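Long-range contacts in probable ss-1,3-N-acetylglucosaminyltransferase (Staphylococcus aureus subsp. aureus N315, PDB 6H21), which is a probable glycosyltransferase with a GT-A type domain, here holding uridine-diphosphate-N-acetylglucosamine and manganese: residues M26-N31 / I56-S61; H36-S41 / F107-D112; N89-R94 / I188-F193. All coordinates share one frame; numbering follows the deposited sequence.

Interaction 1 (M26-N31 / I56-S61); sequences MPTFNN and IIDDHS. With UD1 (uridine-diphosphate-N-acetylglucosamine), chain X.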
# COMPACT_ATOMS: atom_id res chain seq x y z
N MET C 26 -19.83 -43.01 13.58
CA MET C 26 -18.79 -42.53 14.48
C MET C 26 -17.47 -43.24 14.18
O MET C 26 -17.29 -44.40 14.53
CB MET C 26 -19.17 -42.79 15.95
CG MET C 26 -18.16 -42.24 16.93
SD MET C 26 -18.65 -42.49 18.65
CE MET C 26 -18.57 -44.27 18.78
N PRO C 27 -16.50 -42.55 13.54
CA PRO C 27 -15.14 -43.08 13.43
C PRO C 27 -14.42 -42.96 14.78
O PRO C 27 -14.65 -42.00 15.51
CB PRO C 27 -14.50 -42.17 12.37
CG PRO C 27 -15.21 -40.85 12.54
CD PRO C 27 -16.63 -41.22 12.94
N THR C 28 -13.59 -43.95 15.10
CA THR C 28 -12.80 -43.98 16.33
C THR C 28 -11.33 -44.22 15.97
O THR C 28 -11.02 -44.81 14.94
CB THR C 28 -13.31 -45.04 17.32
OG1 THR C 28 -13.19 -46.34 16.73
CG2 THR C 28 -14.75 -44.81 17.72
N PHE C 29 -10.43 -43.73 16.84
CA PHE C 29 -9.00 -43.99 16.74
C PHE C 29 -8.33 -43.67 18.07
O PHE C 29 -8.24 -42.50 18.46
CB PHE C 29 -8.38 -43.19 15.60
CG PHE C 29 -6.90 -43.40 15.46
CD1 PHE C 29 -6.40 -44.62 15.04
CD2 PHE C 29 -6.00 -42.39 15.79
CE1 PHE C 29 -5.03 -44.83 14.93
CE2 PHE C 29 -4.64 -42.60 15.67
CZ PHE C 29 -4.16 -43.82 15.24
N ASN C 30 -7.91 -44.72 18.79
CA ASN C 30 -7.13 -44.61 20.04
C ASN C 30 -7.86 -43.77 21.09
O ASN C 30 -7.24 -42.97 21.79
CB ASN C 30 -5.74 -44.03 19.80
CG ASN C 30 -4.83 -44.98 19.07
OD1 ASN C 30 -5.21 -46.11 18.77
ND2 ASN C 30 -3.61 -44.53 18.80
N ASN C 31 -9.18 -43.97 21.22
CA ASN C 31 -9.97 -43.23 22.20
C ASN C 31 -9.82 -43.87 23.59
O ASN C 31 -9.80 -43.17 24.60
CB ASN C 31 -11.44 -43.14 21.78
CG ASN C 31 -11.58 -42.53 20.40
OD1 ASN C 31 -11.59 -43.23 19.40
ND2 ASN C 31 -11.65 -41.21 20.34
N ILE C 56 -20.07 -47.84 14.46
CA ILE C 56 -18.71 -47.46 14.86
C ILE C 56 -17.72 -48.03 13.84
O ILE C 56 -17.66 -49.25 13.60
CB ILE C 56 -18.39 -47.94 16.29
CG1 ILE C 56 -19.50 -47.58 17.28
CG2 ILE C 56 -17.04 -47.38 16.72
CD1 ILE C 56 -19.30 -48.15 18.67
N ILE C 57 -16.91 -47.15 13.25
CA ILE C 57 -15.85 -47.57 12.36
C ILE C 57 -14.51 -47.23 13.00
O ILE C 57 -14.16 -46.08 13.07
CB ILE C 57 -15.98 -46.89 10.99
CG1 ILE C 57 -17.41 -46.92 10.46
CG2 ILE C 57 -14.98 -47.51 10.02
CD1 ILE C 57 -17.89 -48.30 10.10
N ASP C 58 -13.76 -48.25 13.42
CA ASP C 58 -12.48 -48.01 14.08
C ASP C 58 -11.34 -47.97 13.04
O ASP C 58 -11.12 -48.93 12.30
CB ASP C 58 -12.18 -49.04 15.16
CG ASP C 58 -10.88 -48.72 15.86
OD1 ASP C 58 -10.85 -47.73 16.63
OD2 ASP C 58 -9.89 -49.41 15.57
N ASP C 59 -10.60 -46.86 13.04
CA ASP C 59 -9.57 -46.60 12.01
C ASP C 59 -8.25 -47.26 12.44
O ASP C 59 -7.21 -46.61 12.53
CB ASP C 59 -9.43 -45.10 11.74
CG ASP C 59 -8.80 -44.74 10.40
OD1 ASP C 59 -8.59 -45.65 9.57
OD2 ASP C 59 -8.53 -43.55 10.19
N HIS C 60 -8.32 -48.58 12.65
CA HIS C 60 -7.22 -49.44 13.09
C HIS C 60 -6.45 -48.81 14.26
O HIS C 60 -5.27 -48.47 14.13
CB HIS C 60 -6.31 -49.81 11.90
CG HIS C 60 -5.60 -51.11 12.12
ND1 HIS C 60 -4.25 -51.18 12.38
CD2 HIS C 60 -6.05 -52.38 12.15
CE1 HIS C 60 -3.90 -52.45 12.55
NE2 HIS C 60 -4.99 -53.20 12.43
N SER C 61 -7.14 -48.66 15.40
CA SER C 61 -6.52 -48.22 16.65
C SER C 61 -5.31 -49.11 16.94
O SER C 61 -5.33 -50.31 16.61
CB SER C 61 -7.51 -48.26 17.79
OG SER C 61 -8.53 -47.29 17.61
C1' UD1 X . -11.91 -31.30 13.92
C2' UD1 X . -13.07 -30.37 13.57
C3' UD1 X . -14.36 -31.18 13.42
C4' UD1 X . -14.14 -32.29 12.40
C5' UD1 X . -12.88 -33.11 12.70
C6' UD1 X . -12.59 -34.15 11.61
C7' UD1 X . -12.92 -28.06 14.43
C8' UD1 X . -13.19 -27.17 15.61
N2' UD1 X . -13.23 -29.35 14.60
O1' UD1 X . -12.23 -31.94 15.16
O3' UD1 X . -15.43 -30.32 13.01
O4' UD1 X . -15.28 -33.16 12.43
O5' UD1 X . -11.73 -32.26 12.88
O6' UD1 X . -12.55 -33.58 10.31
O7' UD1 X . -12.45 -27.63 13.39
N1 UD1 X . -10.18 -40.11 13.48
C2 UD1 X . -10.06 -41.17 12.56
N3 UD1 X . -8.88 -41.58 12.13
C4 UD1 X . -7.76 -41.02 12.57
C5 UD1 X . -7.83 -39.96 13.49
C6 UD1 X . -9.07 -39.50 13.93
O2 UD1 X . -11.07 -41.74 12.11
O4 UD1 X . -6.67 -41.47 12.15
C1B UD1 X . -11.53 -39.71 13.87
C2B UD1 X . -11.70 -39.46 15.36
O2' UD1 X . -11.84 -40.68 16.07
C3B UD1 X . -12.95 -38.59 15.38
C4B UD1 X . -12.88 -37.82 14.06
O4B UD1 X . -11.91 -38.49 13.23
O3B UD1 X . -14.13 -39.41 15.40
C5B UD1 X . -12.44 -36.38 14.24
O5B UD1 X . -11.32 -36.36 15.12
PA UD1 X . -11.22 -35.34 16.34
O1A UD1 X . -9.93 -35.65 17.02
O2A UD1 X . -12.53 -35.24 17.13
O3A UD1 X . -11.03 -33.99 15.53
PB UD1 X . -11.15 -32.53 16.17
O1B UD1 X . -9.84 -31.84 15.98
O2B UD1 X . -11.77 -32.56 17.56

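Interaction 2 (H36-S41 / F107-D112); sequences HRTISS and FFLDSD. With MN (manganese (II) ion), chain Z; MN (manganese (II) ion), chain Y; UD1 (uridine-diphosphate-N-acetylglucosamine), chain X.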
# COMPACT_ATOMS: atom_id res chain seq x y z
N HIS C 36 -16.45 -44.52 26.28
CA HIS C 36 -17.70 -44.94 26.96
C HIS C 36 -18.71 -43.79 27.02
O HIS C 36 -19.92 -43.98 26.76
CB HIS C 36 -17.43 -45.46 28.38
CG HIS C 36 -16.87 -46.84 28.43
ND1 HIS C 36 -17.60 -47.94 28.03
CD2 HIS C 36 -15.67 -47.31 28.83
CE1 HIS C 36 -16.88 -49.03 28.18
NE2 HIS C 36 -15.68 -48.67 28.67
N ARG C 37 -18.22 -42.60 27.37
CA ARG C 37 -19.06 -41.45 27.58
C ARG C 37 -19.81 -41.06 26.30
O ARG C 37 -20.99 -40.76 26.37
CB ARG C 37 -18.23 -40.25 28.05
CG ARG C 37 -19.07 -39.08 28.50
CD ARG C 37 -18.22 -37.97 29.08
NE ARG C 37 -17.36 -37.33 28.10
CZ ARG C 37 -16.84 -36.12 28.25
NH1 ARG C 37 -17.15 -35.39 29.31
NH2 ARG C 37 -16.02 -35.62 27.34
N THR C 38 -19.11 -41.05 25.17
CA THR C 38 -19.69 -40.67 23.88
C THR C 38 -20.71 -41.72 23.45
O THR C 38 -21.80 -41.38 23.00
CB THR C 38 -18.60 -40.47 22.80
OG1 THR C 38 -17.81 -39.33 23.15
CG2 THR C 38 -19.18 -40.29 21.42
N ILE C 39 -20.35 -43.00 23.59
CA ILE C 39 -21.24 -44.08 23.19
C ILE C 39 -22.52 -44.00 24.03
O ILE C 39 -23.62 -44.14 23.49
CB ILE C 39 -20.56 -45.46 23.27
CG1 ILE C 39 -19.47 -45.58 22.20
CG2 ILE C 39 -21.58 -46.58 23.15
CD1 ILE C 39 -18.63 -46.83 22.34
N SER C 40 -22.36 -43.81 25.35
CA SER C 40 -23.50 -43.71 26.27
C SER C 40 -24.45 -42.57 25.85
O SER C 40 -25.67 -42.71 25.96
CB SER C 40 -23.03 -43.54 27.69
OG SER C 40 -22.24 -44.65 28.11
N SER C 41 -23.88 -41.46 25.36
CA SER C 41 -24.70 -40.33 24.92
C SER C 41 -25.54 -40.72 23.70
O SER C 41 -26.63 -40.18 23.53
CB SER C 41 -23.87 -39.07 24.67
OG SER C 41 -23.32 -39.03 23.36
N PHE C 107 -26.13 -39.22 10.60
CA PHE C 107 -25.64 -38.19 11.50
C PHE C 107 -24.19 -38.53 11.86
O PHE C 107 -23.92 -39.60 12.44
CB PHE C 107 -26.52 -38.07 12.74
CG PHE C 107 -26.24 -36.83 13.53
CD1 PHE C 107 -25.00 -36.63 14.12
CD2 PHE C 107 -27.18 -35.82 13.64
CE1 PHE C 107 -24.73 -35.47 14.83
CE2 PHE C 107 -26.89 -34.65 14.33
CZ PHE C 107 -25.67 -34.48 14.93
N PHE C 108 -23.27 -37.62 11.54
CA PHE C 108 -21.86 -37.82 11.85
C PHE C 108 -21.59 -37.30 13.27
O PHE C 108 -21.84 -36.15 13.61
CB PHE C 108 -20.96 -37.17 10.79
CG PHE C 108 -21.14 -37.75 9.41
CD1 PHE C 108 -20.59 -38.97 9.07
CD2 PHE C 108 -21.91 -37.09 8.46
CE1 PHE C 108 -20.77 -39.51 7.81
CE2 PHE C 108 -22.09 -37.63 7.20
CZ PHE C 108 -21.52 -38.83 6.87
N LEU C 109 -21.05 -38.20 14.09
CA LEU C 109 -20.64 -37.93 15.45
C LEU C 109 -19.15 -38.24 15.57
O LEU C 109 -18.72 -39.32 15.23
CB LEU C 109 -21.46 -38.80 16.40
CG LEU C 109 -21.01 -38.83 17.85
CD1 LEU C 109 -21.14 -37.46 18.50
CD2 LEU C 109 -21.79 -39.87 18.63
N ASP C 110 -18.37 -37.27 16.06
CA ASP C 110 -16.96 -37.52 16.37
C ASP C 110 -16.89 -38.23 17.73
O ASP C 110 -17.75 -38.00 18.61
CB ASP C 110 -16.14 -36.23 16.26
CG ASP C 110 -16.02 -35.70 14.84
OD1 ASP C 110 -16.34 -36.46 13.89
OD2 ASP C 110 -15.58 -34.54 14.69
N SER C 111 -15.87 -39.08 17.87
CA SER C 111 -15.69 -40.03 18.96
C SER C 111 -15.41 -39.33 20.30
O SER C 111 -15.43 -39.99 21.34
CB SER C 111 -14.58 -41.00 18.64
OG SER C 111 -13.39 -40.30 18.34
N ASP C 112 -15.13 -38.03 20.28
CA ASP C 112 -14.83 -37.29 21.51
C ASP C 112 -16.00 -36.38 21.93
O ASP C 112 -15.92 -35.74 22.97
CB ASP C 112 -13.53 -36.49 21.35
CG ASP C 112 -13.52 -35.51 20.19
OD1 ASP C 112 -14.47 -35.55 19.37
OD2 ASP C 112 -12.57 -34.69 20.10
MN MN Z . -10.32 -34.30 20.83
MN MN Y . -13.47 -33.79 18.27
C1' UD1 X . -11.91 -31.30 13.92
C2' UD1 X . -13.07 -30.37 13.57
C3' UD1 X . -14.36 -31.18 13.42
C4' UD1 X . -14.14 -32.29 12.40
C5' UD1 X . -12.88 -33.11 12.70
C6' UD1 X . -12.59 -34.15 11.61
C7' UD1 X . -12.92 -28.06 14.43
C8' UD1 X . -13.19 -27.17 15.61
N2' UD1 X . -13.23 -29.35 14.60
O1' UD1 X . -12.23 -31.94 15.16
O3' UD1 X . -15.43 -30.32 13.01
O4' UD1 X . -15.28 -33.16 12.43
O5' UD1 X . -11.73 -32.26 12.88
O6' UD1 X . -12.55 -33.58 10.31
O7' UD1 X . -12.45 -27.63 13.39
N1 UD1 X . -10.18 -40.11 13.48
C2 UD1 X . -10.06 -41.17 12.56
N3 UD1 X . -8.88 -41.58 12.13
C4 UD1 X . -7.76 -41.02 12.57
C5 UD1 X . -7.83 -39.96 13.49
C6 UD1 X . -9.07 -39.50 13.93
O2 UD1 X . -11.07 -41.74 12.11
O4 UD1 X . -6.67 -41.47 12.15
C1B UD1 X . -11.53 -39.71 13.87
C2B UD1 X . -11.70 -39.46 15.36
O2' UD1 X . -11.84 -40.68 16.07
C3B UD1 X . -12.95 -38.59 15.38
C4B UD1 X . -12.88 -37.82 14.06
O4B UD1 X . -11.91 -38.49 13.23
O3B UD1 X . -14.13 -39.41 15.40
C5B UD1 X . -12.44 -36.38 14.24
O5B UD1 X . -11.32 -36.36 15.12
PA UD1 X . -11.22 -35.34 16.34
O1A UD1 X . -9.93 -35.65 17.02
O2A UD1 X . -12.53 -35.24 17.13
O3A UD1 X . -11.03 -33.99 15.53
PB UD1 X . -11.15 -32.53 16.17
O1B UD1 X . -9.84 -31.84 15.98
O2B UD1 X . -11.77 -32.56 17.56
O HOH W 1 -14.62 -36.77 25.00
O HOH W 2 -15.11 -33.17 16.85
O HOH W 3 -14.30 -32.28 19.58

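Interaction 3 (N89-R94 / I188-F193); sequences NASVPR and IKFKTF. With UD1 (uridine-diphosphate-N-acetylglucosamine), chain X.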
# COMPACT_ATOMS: atom_id res chain seq x y z
N ASN C 89 -7.33 -40.04 9.23
CA ASN C 89 -8.40 -39.04 9.54
C ASN C 89 -9.80 -39.65 9.30
O ASN C 89 -9.91 -40.85 9.00
CB ASN C 89 -8.21 -37.74 8.75
CG ASN C 89 -8.30 -37.95 7.26
OD1 ASN C 89 -9.32 -38.41 6.75
ND2 ASN C 89 -7.23 -37.62 6.55
N ALA C 90 -10.86 -38.84 9.42
CA ALA C 90 -12.25 -39.33 9.48
C ALA C 90 -12.80 -39.74 8.10
O ALA C 90 -13.81 -40.45 8.04
CB ALA C 90 -13.14 -38.30 10.12
N SER C 91 -12.14 -39.35 7.00
CA SER C 91 -12.73 -39.50 5.66
C SER C 91 -13.08 -40.96 5.31
O SER C 91 -14.23 -41.26 5.02
CB SER C 91 -11.87 -38.83 4.61
OG SER C 91 -11.90 -37.42 4.81
N VAL C 92 -12.11 -41.89 5.33
CA VAL C 92 -12.36 -43.29 4.92
C VAL C 92 -13.33 -43.97 5.90
O VAL C 92 -14.31 -44.60 5.47
CB VAL C 92 -11.04 -44.08 4.78
CG1 VAL C 92 -11.28 -45.56 4.62
CG2 VAL C 92 -10.21 -43.56 3.61
N PRO C 93 -13.10 -43.91 7.23
CA PRO C 93 -14.06 -44.46 8.19
C PRO C 93 -15.49 -43.92 7.99
O PRO C 93 -16.44 -44.67 8.08
CB PRO C 93 -13.54 -44.05 9.58
CG PRO C 93 -12.09 -43.63 9.36
CD PRO C 93 -11.92 -43.32 7.89
N ARG C 94 -15.64 -42.62 7.73
CA ARG C 94 -16.96 -42.05 7.50
C ARG C 94 -17.55 -42.60 6.19
O ARG C 94 -18.75 -42.91 6.14
CB ARG C 94 -16.92 -40.52 7.51
CG ARG C 94 -16.83 -39.90 8.89
CD ARG C 94 -16.66 -38.39 8.78
NE ARG C 94 -16.51 -37.66 10.03
CZ ARG C 94 -16.05 -36.41 10.10
NH1 ARG C 94 -15.63 -35.83 8.99
NH2 ARG C 94 -16.00 -35.76 11.26
N ILE C 188 -21.91 -38.84 -3.16
CA ILE C 188 -21.10 -37.94 -2.33
C ILE C 188 -20.27 -38.75 -1.33
O ILE C 188 -20.79 -39.47 -0.48
CB ILE C 188 -21.94 -36.86 -1.64
CG1 ILE C 188 -22.80 -36.07 -2.63
CG2 ILE C 188 -21.01 -35.94 -0.86
CD1 ILE C 188 -23.87 -35.22 -1.99
N LYS C 189 -18.95 -38.59 -1.43
CA LYS C 189 -18.01 -39.24 -0.56
C LYS C 189 -17.07 -38.18 -0.01
O LYS C 189 -16.87 -37.14 -0.64
CB LYS C 189 -17.21 -40.31 -1.30
CG LYS C 189 -18.03 -41.36 -2.04
N PHE C 190 -16.47 -38.49 1.14
CA PHE C 190 -15.38 -37.72 1.70
C PHE C 190 -14.13 -37.95 0.86
O PHE C 190 -13.76 -39.09 0.62
CB PHE C 190 -15.12 -38.12 3.15
CG PHE C 190 -16.17 -37.61 4.11
CD1 PHE C 190 -16.05 -36.35 4.68
CD2 PHE C 190 -17.29 -38.37 4.42
CE1 PHE C 190 -17.03 -35.88 5.54
CE2 PHE C 190 -18.26 -37.90 5.29
CZ PHE C 190 -18.13 -36.65 5.84
N LYS C 191 -13.47 -36.87 0.46
CA LYS C 191 -12.23 -36.94 -0.29
C LYS C 191 -11.09 -37.23 0.69
O LYS C 191 -11.15 -36.86 1.87
CB LYS C 191 -11.99 -35.65 -1.08
CG LYS C 191 -13.07 -35.33 -2.11
CD LYS C 191 -13.43 -36.49 -3.03
CE LYS C 191 -14.69 -36.25 -3.84
NZ LYS C 191 -14.63 -34.97 -4.59
N THR C 192 -10.04 -37.88 0.18
CA THR C 192 -9.02 -38.54 0.99
C THR C 192 -7.61 -37.98 0.74
O THR C 192 -6.65 -38.55 1.27
CB THR C 192 -9.01 -40.03 0.68
OG1 THR C 192 -8.90 -40.18 -0.74
CG2 THR C 192 -10.25 -40.74 1.18
N PHE C 193 -7.48 -36.91 -0.05
CA PHE C 193 -6.15 -36.42 -0.52
C PHE C 193 -5.64 -35.24 0.33
O PHE C 193 -4.48 -34.82 0.19
CB PHE C 193 -6.21 -36.07 -2.01
CG PHE C 193 -7.23 -35.03 -2.41
CD1 PHE C 193 -7.01 -33.67 -2.18
CD2 PHE C 193 -8.39 -35.40 -3.07
CE1 PHE C 193 -7.95 -32.73 -2.57
CE2 PHE C 193 -9.33 -34.45 -3.46
CZ PHE C 193 -9.11 -33.12 -3.20
C1' UD1 X . -11.91 -31.30 13.92
C2' UD1 X . -13.07 -30.37 13.57
C3' UD1 X . -14.36 -31.18 13.42
C4' UD1 X . -14.14 -32.29 12.40
C5' UD1 X . -12.88 -33.11 12.70
C6' UD1 X . -12.59 -34.15 11.61
C7' UD1 X . -12.92 -28.06 14.43
C8' UD1 X . -13.19 -27.17 15.61
N2' UD1 X . -13.23 -29.35 14.60
O1' UD1 X . -12.23 -31.94 15.16
O3' UD1 X . -15.43 -30.32 13.01
O4' UD1 X . -15.28 -33.16 12.43
O5' UD1 X . -11.73 -32.26 12.88
O6' UD1 X . -12.55 -33.58 10.31
O7' UD1 X . -12.45 -27.63 13.39
N1 UD1 X . -10.18 -40.11 13.48
C2 UD1 X . -10.06 -41.17 12.56
N3 UD1 X . -8.88 -41.58 12.13
C4 UD1 X . -7.76 -41.02 12.57
C5 UD1 X . -7.83 -39.96 13.49
C6 UD1 X . -9.07 -39.50 13.93
O2 UD1 X . -11.07 -41.74 12.11
O4 UD1 X . -6.67 -41.47 12.15
C1B UD1 X . -11.53 -39.71 13.87
C2B UD1 X . -11.70 -39.46 15.36
O2' UD1 X . -11.84 -40.68 16.07
C3B UD1 X . -12.95 -38.59 15.38
C4B UD1 X . -12.88 -37.82 14.06
O4B UD1 X . -11.91 -38.49 13.23
O3B UD1 X . -14.13 -39.41 15.40
C5B UD1 X . -12.44 -36.38 14.24
O5B UD1 X . -11.32 -36.36 15.12
PA UD1 X . -11.22 -35.34 16.34
O1A UD1 X . -9.93 -35.65 17.02
O2A UD1 X . -12.53 -35.24 17.13
O3A UD1 X . -11.03 -33.99 15.53
PB UD1 X . -11.15 -32.53 16.17
O1B UD1 X . -9.84 -31.84 15.98
O2B UD1 X . -11.77 -32.56 17.56

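Interaction 1 (M26-N31 / I56-S61)
Met-26 lies beside Ile-56 on the neighbouring parallel strand, and the two side chains point the same way. With CG anti to the backbone N (chi1 -177°) and a bend at chi3, the methyl CE of Met-26 comes to 3.8 Å from CG1 of Ile-56, while the backbone O of Met-26 accepts from Ile-57 N. Pro-27 turns to the other face of the sheet; its O takes hydrogen bonds from two ribose hydroxyls of uridine-diphosphate-N-acetylglucosamine, O3B at 2.6 Å and the more distant O2'. Thr-28 continues the ladder, its N donating to Ile-57 O and its O accepting from Asp-59 N. Strand 22-28, helix 35-43 and strand 52-58 follow one another as a beta-alpha-beta unit of the Rossmann-like GT-A fold, and the nucleotide sits where the strands end. The hydroxyl OG1 of Thr-28 donates to the anti lone pair of Asp-58 OD1 at 2.7 Å. The syn lone pair of that oxygen takes Ser-61 OG, and OD2 of Asp-58 accepts from Ser-61 N in an Asx motif. Phe-29 presents one ring face, toward its rim, to O4 of the uracil and meets His-60 O at its edge. The same base gives N3 to Asp-59 OD2 at 2.8 Å, an oxygen also bonded to Ser-87. Asn-30 N then donates almost straight (173°) to Ser-61 OG, 2.9 Å away, and its OD1 accepts from Asn-62 N.

Interaction 2 (H36-S41 / F107-D112)
Thr-38, on the helix 35-43, presents both branches of its side chain to the loop that follows strand 105-108. Its methyl CG2, anti to the backbone N, lies 3.8 Å from CD2 of Leu-109, and the two side chains run past one another antiparallel. The hydroxyl OG1, beside the backbone N (chi1 -67°), lies 3.1 Å from Ser-111 O and is hydrogen-bonded to Asp-113 O. Farther out, one water bridges the segments: it accepts from NH2 of Arg-37, in the plane of the guanidinium, and donates to Asp-112 O at 2.6 Å. A salt bridge to Glu-142 engages NH1 of the same arginine. The side chains of Asp-110, Ser-111 and Asp-112 point away from the helix, to the ligand. Ser-111 N donates to ribose O3B at 3.0 Å, and its OG pairs with O2'. Asp-110 OD2 accepts from O4' of the sugar at 2.7 Å. Both carboxylate oxygens of Asp-112 bind one manganese ion, OD2 at 2.2 Å, and OD2 also reaches a second manganese at 2.4 Å. Two diphosphate oxygens, O2A and O2B, and two waters complete the ligands seen on the first ion, and one of these waters donates to Asp-110 OD2. The arrangement of Asp-110 and Asp-112 is consistent with the DxD motif of GT-A glycosyltransferases, where a metal ion joins the protein to the diphosphate.

Interaction 3 (N89-R94 / I188-F193)
Arg-94 and Phe-190 make the main apolar contact, a CH-pi interaction in which CD of the arginine sits over one face of the ring, 4.0 Å from its centroid and 24° off the normal. The chain of Arg-94 runs extended from CG to NE and crosses the ring obliquely, with CB 3.7 Å from CE2 of Phe-190 and the guanidinium plane 44° from that of the ring. Phe-202 stacks on the same ring, and Phe-108 meets it edge-to-face. Closer to the backbone, CB of Ser-91 touches CB of Phe-190 at 3.6 Å. Methyl groups carry the outer margin, CG2 of Val-92 meeting CG2 of Thr-192 at 3.7 Å. The contact ties the N-terminal part of helix 91-100 in the GT-A domain to the loop between helices 180-185 and 198-207, beside the ligand pocket. Among the polar interactions, Asn-89 OD1 accepts from Ser-91 N at 3.0 Å, in the plane of its carbonyl, and so caps the turn that leads into the helix. Ser-91 OG lies 3.1 Å from Lys-191 O. Phe-190 N is bonded to Asn-95 OD1, a second tie between helix and loop. Charged and ligand contacts gather at the guanidinium: CB of Ala-90 covers one face over its centre, while NH2 of Arg-94 donates at the edge to sugar O4' of uridine-diphosphate-N-acetylglucosamine at 2.9 Å. Salt bridges run from NH2 to Asp-110 OD1 and from NH1 to Asp-199 OD2.

How the interactions relate
All three contacts border the same ligand, uridine-diphosphate-N-acetylglucosamine. The centres of interactions 1 and 2 are about 11 Å apart, those of 1 and 3 about 13 Å, and those of 2 and 3 about 18 Å. Interactions 1 and 2 alternate along the chain and share one sheet, in which strands 22-28 and 105-108 are neighbours; helix 35-43 follows the first of these. Interaction 3 opens after interaction 1 has closed, but its segments alternate with those of interaction 2, helix 91-100 leading on to strand 105-108. Residues distant in sequence thereby converge: interaction 1 attends to the base and ribose, interaction 2 to the ribose, diphosphate, metal and sugar, and interaction 3 to the base, ribose and sugar.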